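Local coordinates for protein cell-binding factor 2 (Campylobacter jejuni, PDB 3RFW) that acts as a SurA-like chaperone and carries a parvulin-type peptidyl-prolyl cis-trans isomerase domain, at the interface of chains A and B. Sequence-based numbering; all coordinates share one arbitrary frame. Chains: chain A/B, Cell-binding factor 2.

Both contacts draw on the same helix of chain B, 63-86, but B:Arg71, which makes contact 2, points from a different side of it than B:Leu77 and B:Tyr81, which make contact 1. Their C-alpha centres lie about 19 Å apart. Chain A supplies different pieces, the end of helix 34-56 with the 3-10 helix 59-61 at contact 1, and helix 13-24 at contact 2. A mainly apolar patch and a polar one thus hold one helix to two parts of the partner. Two-fold symmetry repeats both with the chains exchanged, consistent with a dimer, though the structure alone does not show that it forms in the cell.

Contact 1: the interface of chains A and B. Residues chain A 50, 53-54, 57, 59; chain B 77, 81, 84.
Helix 63-86 of chain B lies against the last turns of helix 34-56 and the 3-10 helix 59-61 of chain A, within the helical part of this SurA-like chaperone. B:Tyr81 hides the most surface here, 96 Å². Its CG stands anti to the backbone N (chi1 -171°), which sends the ring away from its own helix towards A:Ile50 and A:Asp53. The CG2 methyl of A:Ile50 sits over one face of the ring in a CH-pi contact, 4.0 Å from its centroid. On that same side, but beyond the rim, the methyl of A:Ala54 comes up to CD2.

At the ring's far end the phenol OH of B:Tyr81 donates to OD1 of the A:Asp53 carboxylate at 2.6 Å. This oxygen lies in the ring plane and accepts through its anti lone pair, while carboxylate and ring stand 75° apart. A tyrosine suits this place because its body is apolar and its end polar. The amide NE2 of A:Gln57 packs beside CE2 and makes a weak bond to the same OD1, which may steady the carboxylate.

Nearer the B helix, A:Ala54 CB rests against the branch point CG of B:Leu77 at 3.6 Å; so small a side chain probably allows helices 34-56 and 63-86 to approach closely. A:Leu59 closes the apolar seam, its CB touching CD1 of B:Leu77 and its CD2 methyl lying by CA and CD2 of B:Tyr81.

Contact 2: the interface of chains A and B. Residues chain A 18-19, 22; chain B 71.
B:Arg71 grips a main-chain oxygen of chain A directly and through a water. Its guanidinium NH1 donates to the carbonyl O of A:Glu18 at 3.2 Å, along a nearly straight bond (166° at the hydrogen). The oxygen lies almost in the guanidinium plane, at its edge, whereas seen from the acceptor the donor is tilted 25° from the carbonyl plane. The other terminal nitrogen, NH2 of B:Arg71, lies 2.5 Å from water 1, which in turn stands 2.9 Å from the same O of A:Glu18. NH1, CZ, NH2, the water and the carbonyl oxygen therefore close a small ring, and together the two routes should limit the rotation of the guanidinium group. Arginine fits this task because its two terminal nitrogens can serve the direct and the bridged route at once.

The CG of A:Pro22 lies over one face of the guanidinium, towards its rim, 3.4 Å from NH1 of B:Arg71. The flat group thus uses its edge for polar bonds and a face for apolar packing against the proline.

A:Pro22 has a second role. In a regular helix the carbonyl of A:Glu18 would accept the N-H of the residue four places on, but that residue is this proline, which has no N-H to give. The usual i+4 donor is missing, which makes the carbonyl available to B:Arg71 and the water. The carboxylate of A:Glu18 is not in contact with the arginine: its OE1 stands 6.4 Å from NH2 of B:Arg71, so any attraction between them would probably be long-range and modest.

The arginine chain is extended through chi2 and then bends at chi3 (-42°), and the turn about chi4 then sets the plane of the guanidinium so that its edge faces the carbonyl.

B:Arg71 projects from helix 63-86, and its partners lie on helix 13-24 of chain A, which directly follows strands 2-6 and 9-12 at the N-terminus.

Contact 1: the interface of chains A and B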
ATOM      1  N   ILE A  50     -10.173 -32.329  12.527  1.00 30.05           N
ATOM      2  CA  ILE A  50      -9.298 -32.404  11.362  1.00 32.21           C
ATOM      3  C   ILE A  50      -7.938 -33.018  11.808  1.00 31.94           C
ATOM      4  O   ILE A  50      -7.359 -33.850  11.116  1.00 32.66           O
ATOM      5  CB  ILE A  50      -9.073 -31.030  10.763  1.00 31.53           C
ATOM      6  CG1 ILE A  50     -10.303 -30.583   9.969  1.00 33.63           C
ATOM      7  CG2 ILE A  50      -7.809 -31.056   9.915  1.00 34.16           C
ATOM      8  CD1 ILE A  50     -10.410 -29.107   9.743  1.00 33.67           C
ATOM      9  N   ASP A  53      -8.449 -36.716  12.131  1.00 35.27           N
ATOM     10  CA  ASP A  53      -8.498 -37.330  10.829  1.00 35.04           C
ATOM     11  C   ASP A  53      -7.128 -37.401  10.126  1.00 36.20           C
ATOM     12  O   ASP A  53      -6.801 -38.413   9.468  1.00 34.94           O
ATOM     13  CB  ASP A  53      -9.555 -36.691   9.944  1.00 34.92           C
ATOM     14  CG  ASP A  53     -10.036 -37.635   8.861  1.00 34.56           C
ATOM     15  OD1 ASP A  53     -10.029 -37.254   7.681  1.00 36.74           O
ATOM     16  OD2 ASP A  53     -10.286 -38.807   9.184  1.00 39.82           O
ATOM     17  N   ALA A  54      -6.331 -36.342  10.288  1.00 33.33           N
ATOM     18  CA  ALA A  54      -4.987 -36.298   9.712  1.00 35.19           C
ATOM     19  C   ALA A  54      -4.112 -37.438  10.267  1.00 36.87           C
ATOM     20  O   ALA A  54      -3.376 -38.090   9.531  1.00 35.12           O
ATOM     21  CB  ALA A  54      -4.357 -34.924  10.009  1.00 36.28           C
ATOM     22  N   GLN A  57      -5.030 -40.655   8.848  1.00 41.84           N
ATOM     23  CA  GLN A  57      -4.461 -40.811   7.529  1.00 41.85           C
ATOM     24  C   GLN A  57      -2.935 -40.824   7.592  1.00 42.32           C
ATOM     25  O   GLN A  57      -2.295 -40.687   6.564  1.00 41.30           O
ATOM     26  CB  GLN A  57      -4.954 -39.701   6.590  1.00 43.17           C
ATOM     27  CG  GLN A  57      -6.458 -39.771   6.301  1.00 49.73           C
ATOM     28  CD  GLN A  57      -6.943 -38.673   5.382  1.00 57.03           C
ATOM     29  OE1 GLN A  57      -6.241 -38.267   4.453  1.00 61.61           O
ATOM     30  NE2 GLN A  57      -8.142 -38.163   5.650  1.00 57.65           N
ATOM     31  N   LEU A  59      -0.645 -38.594   8.489  1.00 42.87           N
ATOM     32  CA  LEU A  59      -0.005 -37.439   7.860  1.00 40.72           C
ATOM     33  C   LEU A  59       1.189 -36.913   8.666  1.00 39.23           C
ATOM     34  O   LEU A  59       2.062 -36.254   8.116  1.00 40.30           O
ATOM     35  CB  LEU A  59      -1.028 -36.329   7.633  1.00 41.20           C
ATOM     36  CG  LEU A  59      -1.740 -36.305   6.282  1.00 43.89           C
ATOM     37  CD1 LEU A  59      -1.988 -37.658   5.718  1.00 49.15           C
ATOM     38  CD2 LEU A  59      -3.019 -35.504   6.356  1.00 42.53           C
TER
ATOM     39  N   LEU B  77       0.134 -29.663  10.811  1.00 28.75           N
ATOM     40  CA  LEU B  77      -0.660 -30.865  10.438  1.00 28.76           C
ATOM     41  C   LEU B  77      -1.993 -30.484   9.717  1.00 30.62           C
ATOM     42  O   LEU B  77      -2.394 -31.125   8.739  1.00 32.24           O
ATOM     43  CB  LEU B  77      -0.993 -31.693  11.688  1.00 27.76           C
ATOM     44  CG  LEU B  77      -1.540 -33.106  11.422  1.00 30.61           C
ATOM     45  CD1 LEU B  77      -0.601 -33.883  10.497  1.00 29.30           C
ATOM     46  CD2 LEU B  77      -1.822 -33.897  12.715  1.00 27.12           C
ATOM     47  N   TYR B  81      -3.015 -31.431   5.881  1.00 31.85           N
ATOM     48  CA  TYR B  81      -4.334 -31.999   5.593  1.00 32.09           C
ATOM     49  C   TYR B  81      -5.051 -31.221   4.486  1.00 35.14           C
ATOM     50  O   TYR B  81      -5.520 -31.824   3.542  1.00 37.05           O
ATOM     51  CB  TYR B  81      -5.176 -31.999   6.866  1.00 31.20           C
ATOM     52  CG  TYR B  81      -6.489 -32.755   6.789  1.00 35.93           C
ATOM     53  CD1 TYR B  81      -7.698 -32.087   6.559  1.00 28.31           C
ATOM     54  CD2 TYR B  81      -6.531 -34.135   6.990  1.00 34.46           C
ATOM     55  CE1 TYR B  81      -8.918 -32.794   6.526  1.00 34.57           C
ATOM     56  CE2 TYR B  81      -7.734 -34.839   6.947  1.00 37.82           C
ATOM     57  CZ  TYR B  81      -8.924 -34.158   6.763  1.00 36.72           C
ATOM     58  OH  TYR B  81     -10.096 -34.877   6.716  1.00 41.33           O
ATOM     59  N   LYS B  84      -3.280 -31.705   1.053  1.00 38.73           N
ATOM     60  CA  LYS B  84      -3.680 -32.913   0.336  1.00 41.97           C
ATOM     61  C   LYS B  84      -5.056 -32.736  -0.353  1.00 43.87           C
ATOM     62  O   LYS B  84      -5.243 -33.148  -1.490  1.00 42.76           O
ATOM     63  CB  LYS B  84      -3.705 -34.146   1.239  1.00 42.36           C
ATOM     64  CG  LYS B  84      -2.427 -34.389   2.038  1.00 43.17           C
ATOM     65  CD  LYS B  84      -1.296 -34.783   1.128  1.00 47.06           C
ATOM     66  CE  LYS B  84      -0.220 -35.487   1.933  1.00 48.84           C
ATOM     67  NZ  LYS B  84       0.840 -36.016   1.039  1.00 51.00           N
TER

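Contact 2: the interface of chains A and B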
ATOM      1  N   GLU A  18      -6.647 -20.770  24.837  1.00 40.27           N
ATOM      2  CA  GLU A  18      -5.260 -20.731  24.388  1.00 41.11           C
ATOM      3  C   GLU A  18      -5.137 -20.784  22.881  1.00 40.54           C
ATOM      4  O   GLU A  18      -4.246 -20.138  22.296  1.00 39.51           O
ATOM      5  CB  GLU A  18      -4.420 -21.841  25.032  1.00 41.92           C
ATOM      6  CG  GLU A  18      -4.451 -21.794  26.559  1.00 50.70           C
ATOM      7  CD  GLU A  18      -3.185 -22.353  27.220  1.00 62.85           C
ATOM      8  OE1 GLU A  18      -2.214 -21.566  27.364  1.00 59.82           O
ATOM      9  OE2 GLU A  18      -3.210 -23.531  27.692  1.00 63.87           O
ATOM     10  N   PHE A  19      -6.007 -21.563  22.237  1.00 37.30           N
ATOM     11  CA  PHE A  19      -5.970 -21.622  20.771  1.00 35.96           C
ATOM     12  C   PHE A  19      -6.268 -20.236  20.162  1.00 34.10           C
ATOM     13  O   PHE A  19      -5.687 -19.885  19.152  1.00 31.35           O
ATOM     14  CB  PHE A  19      -6.947 -22.673  20.225  1.00 34.26           C
ATOM     15  CG  PHE A  19      -6.910 -22.825  18.729  1.00 35.07           C
ATOM     16  CD1 PHE A  19      -5.869 -23.514  18.107  1.00 32.29           C
ATOM     17  CD2 PHE A  19      -7.931 -22.295  17.938  1.00 31.46           C
ATOM     18  CE1 PHE A  19      -5.796 -23.612  16.725  1.00 36.75           C
ATOM     19  CE2 PHE A  19      -7.935 -22.494  16.565  1.00 38.44           C
ATOM     20  CZ  PHE A  19      -6.847 -23.129  15.937  1.00 35.25           C
ATOM     21  N   PRO A  22      -4.023 -15.621  20.434  1.00 43.70           N
ATOM     22  CA  PRO A  22      -3.396 -14.751  19.429  1.00 45.80           C
ATOM     23  C   PRO A  22      -4.411 -13.846  18.732  1.00 47.17           C
ATOM     24  O   PRO A  22      -4.195 -12.633  18.645  1.00 48.68           O
ATOM     25  CB  PRO A  22      -2.801 -15.736  18.416  1.00 44.95           C
ATOM     26  CG  PRO A  22      -2.566 -17.002  19.228  1.00 45.93           C
ATOM     27  CD  PRO A  22      -3.669 -17.042  20.255  1.00 43.20           C
TER
ATOM     28  N   ARG B  71       1.585 -25.316  19.297  1.00 32.68           N
ATOM     29  CA  ARG B  71       0.757 -24.612  18.342  1.00 31.57           C
ATOM     30  C   ARG B  71       1.209 -24.898  16.907  1.00 32.47           C
ATOM     31  O   ARG B  71       0.387 -25.206  16.055  1.00 32.88           O
ATOM     32  CB  ARG B  71       0.789 -23.101  18.626  1.00 32.51           C
ATOM     33  CG  ARG B  71      -0.238 -22.292  17.839  1.00 34.83           C
ATOM     34  CD  ARG B  71      -0.072 -20.761  17.990  1.00 38.73           C
ATOM     35  NE  ARG B  71       0.213 -20.350  19.368  1.00 40.64           N
ATOM     36  CZ  ARG B  71      -0.691 -20.112  20.324  1.00 44.03           C
ATOM     37  NH1 ARG B  71      -1.990 -20.258  20.100  1.00 41.29           N
ATOM     38  NH2 ARG B  71      -0.279 -19.759  21.540  1.00 44.21           N
TER
HETATM   39  O   HOH W   1      -1.839 -19.034  23.352  1.00 44.84           O